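Synaptic vesicle membrane protein VAT-1 homolog-like (Homo sapiens, PDB 4A27) probably acts as an oxidoreductase of the quinone oxidoreductase branch of the zinc-containing alcohol dehydrogenase family, although its substrate is not established. Local coordinates at residues W97-C102 / L340-T345; A121-N126 / K299-Y304. All coordinates share one frame; numbering follows the deposited sequence.

Contact 1: W97-C102 / L340-T345; sequences WAEVVC and LDVEKT. With EDO (1,2-ethanediol), chain D.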
# COMPACT_ATOMS: atom_id res chain seq x y z
N TRP A 97 -24.47 21.36 -10.04
CA TRP A 97 -25.84 21.65 -9.59
C TRP A 97 -26.60 22.66 -10.46
O TRP A 97 -27.01 23.72 -10.00
CB TRP A 97 -25.85 22.14 -8.13
CG TRP A 97 -25.32 21.12 -7.16
CD1 TRP A 97 -24.99 19.81 -7.44
CD2 TRP A 97 -25.14 21.29 -5.75
NE1 TRP A 97 -24.57 19.18 -6.29
CE2 TRP A 97 -24.64 20.06 -5.25
CE3 TRP A 97 -25.29 22.37 -4.88
CZ2 TRP A 97 -24.32 19.88 -3.90
CZ3 TRP A 97 -24.98 22.20 -3.55
CH2 TRP A 97 -24.49 20.96 -3.07
N ALA A 98 -26.84 22.27 -11.70
CA ALA A 98 -27.48 23.12 -12.70
C ALA A 98 -28.19 22.21 -13.70
O ALA A 98 -27.93 20.99 -13.77
CB ALA A 98 -26.45 24.01 -13.41
N GLU A 99 -29.11 22.78 -14.46
CA GLU A 99 -29.85 22.05 -15.47
C GLU A 99 -28.97 21.56 -16.61
O GLU A 99 -29.31 20.57 -17.27
CB GLU A 99 -31.01 22.92 -16.01
CG GLU A 99 -32.12 23.08 -14.98
CD GLU A 99 -33.28 23.97 -15.40
OE1 GLU A 99 -33.05 25.04 -16.03
OE2 GLU A 99 -34.43 23.62 -15.07
N VAL A 100 -27.88 22.28 -16.89
CA VAL A 100 -26.94 21.92 -17.95
C VAL A 100 -25.49 22.12 -17.50
O VAL A 100 -25.17 23.06 -16.76
CB VAL A 100 -27.19 22.77 -19.27
CG1 VAL A 100 -26.25 22.35 -20.38
CG2 VAL A 100 -28.64 22.64 -19.77
N VAL A 101 -24.65 21.19 -17.96
CA VAL A 101 -23.26 21.06 -17.57
C VAL A 101 -22.42 20.74 -18.81
O VAL A 101 -22.79 19.89 -19.62
CB VAL A 101 -23.10 19.90 -16.50
CG1 VAL A 101 -21.77 19.23 -16.56
CG2 VAL A 101 -23.36 20.44 -15.07
N CYS A 102 -21.28 21.39 -18.93
CA CYS A 102 -20.27 21.00 -19.90
C CYS A 102 -19.06 20.48 -19.13
O CYS A 102 -18.69 21.02 -18.09
CB CYS A 102 -19.90 22.20 -20.80
SG CYS A 102 -21.20 22.61 -22.04
N LEU A 340 -29.81 15.01 -5.56
CA LEU A 340 -30.62 16.13 -6.00
C LEU A 340 -31.28 15.69 -7.30
O LEU A 340 -30.58 15.39 -8.27
CB LEU A 340 -29.76 17.33 -6.29
CG LEU A 340 -29.01 17.96 -5.12
CD1 LEU A 340 -28.53 19.36 -5.52
CD2 LEU A 340 -29.90 17.99 -3.87
N ASP A 341 -32.59 15.63 -7.30
CA ASP A 341 -33.35 15.16 -8.46
C ASP A 341 -33.99 16.40 -9.14
O ASP A 341 -34.92 17.00 -8.60
CB ASP A 341 -34.40 14.18 -7.97
CG ASP A 341 -35.21 13.59 -9.07
OD1 ASP A 341 -35.40 14.28 -10.09
OD2 ASP A 341 -35.70 12.46 -8.87
N VAL A 342 -33.46 16.80 -10.29
CA VAL A 342 -33.86 18.07 -10.95
C VAL A 342 -35.39 18.14 -11.26
O VAL A 342 -35.98 19.20 -11.13
CB VAL A 342 -33.03 18.32 -12.23
CG1 VAL A 342 -33.54 19.55 -12.96
CG2 VAL A 342 -31.55 18.39 -11.90
N GLU A 343 -36.02 17.02 -11.62
CA GLU A 343 -37.47 17.03 -11.94
C GLU A 343 -38.38 16.75 -10.73
O GLU A 343 -39.59 16.63 -10.87
CB GLU A 343 -37.76 16.03 -13.07
CG GLU A 343 -37.14 16.49 -14.41
CD GLU A 343 -37.39 15.54 -15.59
OE1 GLU A 343 -38.11 14.53 -15.46
OE2 GLU A 343 -36.84 15.81 -16.68
N LYS A 344 -37.81 16.68 -9.53
CA LYS A 344 -38.65 16.48 -8.33
C LYS A 344 -39.28 17.79 -7.86
O LYS A 344 -38.60 18.81 -7.70
CB LYS A 344 -37.89 15.78 -7.21
CG LYS A 344 -38.75 15.48 -5.97
CD LYS A 344 -38.09 14.47 -5.03
CE LYS A 344 -38.97 14.23 -3.80
NZ LYS A 344 -38.63 15.25 -2.78
N THR A 345 -40.60 17.76 -7.65
CA THR A 345 -41.27 18.91 -7.12
C THR A 345 -41.00 19.03 -5.65
O THR A 345 -41.06 18.00 -4.97
CB THR A 345 -42.81 18.77 -7.21
OG1 THR A 345 -43.19 18.13 -8.44
CG2 THR A 345 -43.46 20.16 -7.06
C1 EDO D . -35.98 18.77 -17.25
O1 EDO D . -34.82 17.93 -17.46
C2 EDO D . -35.62 20.09 -16.54
O2 EDO D . -34.51 20.73 -17.21

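Contact 2: A121-N126 / K299-Y304; sequences AAFPMN and KLIGLY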
# COMPACT_ATOMS: atom_id res chain seq x y z
N ALA A 121 -26.14 9.00 -10.59
CA ALA A 121 -25.55 10.15 -9.88
C ALA A 121 -25.06 9.72 -8.54
O ALA A 121 -24.43 10.49 -7.84
CB ALA A 121 -26.60 11.27 -9.68
N ALA A 122 -25.50 8.54 -8.10
CA ALA A 122 -25.05 7.96 -6.86
C ALA A 122 -23.82 7.10 -7.01
O ALA A 122 -23.33 6.57 -6.01
CB ALA A 122 -26.16 7.11 -6.29
N PHE A 123 -23.43 6.83 -8.25
CA PHE A 123 -22.47 5.77 -8.59
C PHE A 123 -20.96 6.20 -8.51
O PHE A 123 -20.22 5.69 -7.68
CB PHE A 123 -22.82 5.24 -9.97
CG PHE A 123 -22.20 3.94 -10.31
CD1 PHE A 123 -22.73 2.77 -9.81
CD2 PHE A 123 -21.07 3.87 -11.12
CE1 PHE A 123 -22.16 1.53 -10.12
CE2 PHE A 123 -20.50 2.63 -11.44
CZ PHE A 123 -21.06 1.46 -10.94
N PRO A 124 -20.52 7.19 -9.33
CA PRO A 124 -19.09 7.48 -9.52
C PRO A 124 -18.26 7.86 -8.30
O PRO A 124 -17.25 7.22 -8.04
CB PRO A 124 -19.06 8.66 -10.52
CG PRO A 124 -20.44 9.01 -10.79
CD PRO A 124 -21.35 8.28 -9.89
N MET A 125 -18.65 8.87 -7.55
CA MET A 125 -17.83 9.27 -6.40
C MET A 125 -17.64 8.11 -5.44
O MET A 125 -16.50 7.74 -5.12
CB MET A 125 -18.41 10.48 -5.68
CG MET A 125 -18.22 11.81 -6.42
SD MET A 125 -16.52 12.44 -6.36
CE MET A 125 -16.63 13.27 -4.75
N ASN A 126 -18.76 7.54 -4.95
CA ASN A 126 -18.69 6.55 -3.90
C ASN A 126 -18.01 5.28 -4.36
O ASN A 126 -17.13 4.74 -3.65
CB ASN A 126 -20.05 6.24 -3.28
CG ASN A 126 -20.65 7.42 -2.50
OD1 ASN A 126 -19.96 8.37 -2.17
ND2 ASN A 126 -21.93 7.34 -2.22
N LYS A 299 -14.60 -1.51 -14.92
CA LYS A 299 -14.78 -2.66 -14.04
C LYS A 299 -16.01 -2.47 -13.11
O LYS A 299 -16.77 -3.40 -12.92
CB LYS A 299 -13.52 -2.91 -13.19
CG LYS A 299 -12.25 -3.26 -14.01
CD LYS A 299 -11.00 -3.31 -13.07
CE LYS A 299 -9.66 -3.05 -13.77
NZ LYS A 299 -8.73 -2.19 -12.93
N LEU A 300 -16.21 -1.29 -12.52
CA LEU A 300 -17.46 -1.06 -11.71
C LEU A 300 -18.74 -1.36 -12.55
O LEU A 300 -19.68 -1.99 -12.06
CB LEU A 300 -17.52 0.33 -11.13
CG LEU A 300 -16.48 0.64 -10.06
CD1 LEU A 300 -16.42 2.09 -9.72
CD2 LEU A 300 -16.81 -0.22 -8.73
N ILE A 301 -18.75 -0.95 -13.82
CA ILE A 301 -19.95 -1.15 -14.65
C ILE A 301 -20.15 -2.63 -14.98
O ILE A 301 -21.30 -3.12 -15.01
CB ILE A 301 -19.93 -0.27 -15.93
CG1 ILE A 301 -20.23 1.19 -15.60
CG2 ILE A 301 -21.02 -0.70 -16.92
CD1 ILE A 301 -20.02 2.10 -16.83
N GLY A 302 -19.04 -3.34 -15.20
CA GLY A 302 -19.07 -4.81 -15.37
C GLY A 302 -19.70 -5.50 -14.17
O GLY A 302 -20.60 -6.29 -14.33
N LEU A 303 -19.28 -5.11 -12.95
CA LEU A 303 -19.87 -5.63 -11.73
C LEU A 303 -21.36 -5.26 -11.61
O LEU A 303 -22.19 -6.12 -11.27
CB LEU A 303 -19.10 -5.12 -10.48
CG LEU A 303 -17.68 -5.69 -10.32
CD1 LEU A 303 -16.97 -5.05 -9.10
CD2 LEU A 303 -17.70 -7.22 -10.18
N TYR A 304 -21.72 -4.00 -11.89
CA TYR A 304 -23.13 -3.59 -11.86
C TYR A 304 -24.02 -4.48 -12.78
O TYR A 304 -25.13 -4.91 -12.40
CB TYR A 304 -23.29 -2.16 -12.29
CG TYR A 304 -24.72 -1.71 -12.34
CD1 TYR A 304 -25.35 -1.20 -11.20
CD2 TYR A 304 -25.45 -1.77 -13.52
CE1 TYR A 304 -26.65 -0.77 -11.22
CE2 TYR A 304 -26.78 -1.33 -13.55
CZ TYR A 304 -27.35 -0.82 -12.39
OH TYR A 304 -28.63 -0.37 -12.37

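Contact 1: W97-C102 / L340-T345
Trp-97 and Leu-340 face each other with their CA atoms 8.1 Å apart, and two residues further along each segment the CA atoms of Glu-99 and Val-342 come to 7.2 Å, so the two backbones run side by side without pairing directly. Both adjoining strands, 100-104 and 337-341, pair antiparallel with the long strand 32-42, while the two segments themselves share no backbone bond. The contact is therefore carried by side chains. The methyl CD1 of Leu-340 sits over one face of the indole in a CH-pi contact, 3.8 Å from the centroid of the five-membered ring of Trp-97 and only 4° off its normal, while the two side chains cross at about a right angle. With CG anti to the carbonyl carbon and beside the backbone N (chi1 -61°), the indole presents the face of its five-membered ring to that methyl. Val-322 and Met-326 of helix 322-330, together with Pro-64, also touch the indole. Cutting the indole back to an alanine here is likely to leave CD1 of Leu-340 without its aromatic partner and to open a gap beside Val-322 and Met-326.

Further out the packing thins: CG of Glu-99 comes only within 4.3 Å of CG1 of Val-342. The carboxylate of Glu-99 is held elsewhere, its OE1 accepting a hydrogen bond from the backbone N of Arg-5. Glu-343 follows in the type I turn from Asp-341 to Lys-344; its OE2 forms a salt bridge with Lys-38 and takes a weak hydrogen bond from O1 of a 1,2-ethanediol molecule, 3.0 Å away, probably a remnant of the crystallisation liquor. Apolar burial at the indole thus joins the C-terminal strand to the GroES-like part, whereas the carboxylates of Glu-99 and Glu-343 have their protein partners, Arg-5 and Lys-38, elsewhere.

Contact 2: A121-N126 / K299-Y304
Phe-123, near the start of helix 124-137, sets its ring against one flank of helix 290-305, where Leu-300, Ile-301 and Tyr-304 receive it. The close part of the contact is at the far end of the ring: CZ of Phe-123 lies 3.7 Å from CB of Leu-300, and CE2 of Phe-123 is 3.8 Å from the same carbon. The two side chains slide past each other in opposite directions, so the phenyl abuts the root of the leucine instead of its branched end. With CG anti to the backbone N (chi1 -164°), the ring reaches across and presents its outer edge to the helix backbone. The carbonyl carbon of Leu-300 lies at that edge in the ring plane, and the N of Ile-301 is also near the plane.

Elsewhere the fit is looser. CE2 of Phe-123 stands 4.4 Å from CG1 of Ile-301, and CE1 of Phe-123 is 4.3 Å from CD1 of Tyr-304. The phenol end of Tyr-304 turns to a different partner, its OH being hydrogen-bonded to OE1 of Glu-119. The solvent side begins at Ile-301, itself partly exposed, and takes in the partly exposed Leu-303 and the exposed Lys-299.

Apolar packing alone joins the two segments, and neighbouring elements enclose it. Phe-127, one turn further along helix 124-137, meets the Phe-123 ring with the two planes only about 10° apart and also touches Leu-300, which packs in addition against Val-128 and Tyr-131 of that helix. Met-89 of strand 87-91 and Pro-311 close in on Phe-123 as well, placing this aromatic side chain between two helices and strand 87-91 of the mixed sheet.

How the contacts relate
The centres of the two contacts are about 20 Å apart and their nearest atoms about 6 Å apart, without touching. Strand 337-341 links them: Leu-340 near its end belongs to contact 1, while Ile-339 and Lys-337 touch Ala-121 and Ala-122, respectively, of segment 121-126. Along the chain, both segments of contact 2 fall between those of contact 1. Contact 2 lies deeper, its centre about 10 Å from the centre of the chain, against about 18 Å for that of contact 1; three of its four touching residues are buried, against two of four in contact 1, which also lies by a 1,2-ethanediol. Neither segment pair contains a bound cofactor or metal, so both are best read as packing within the fold.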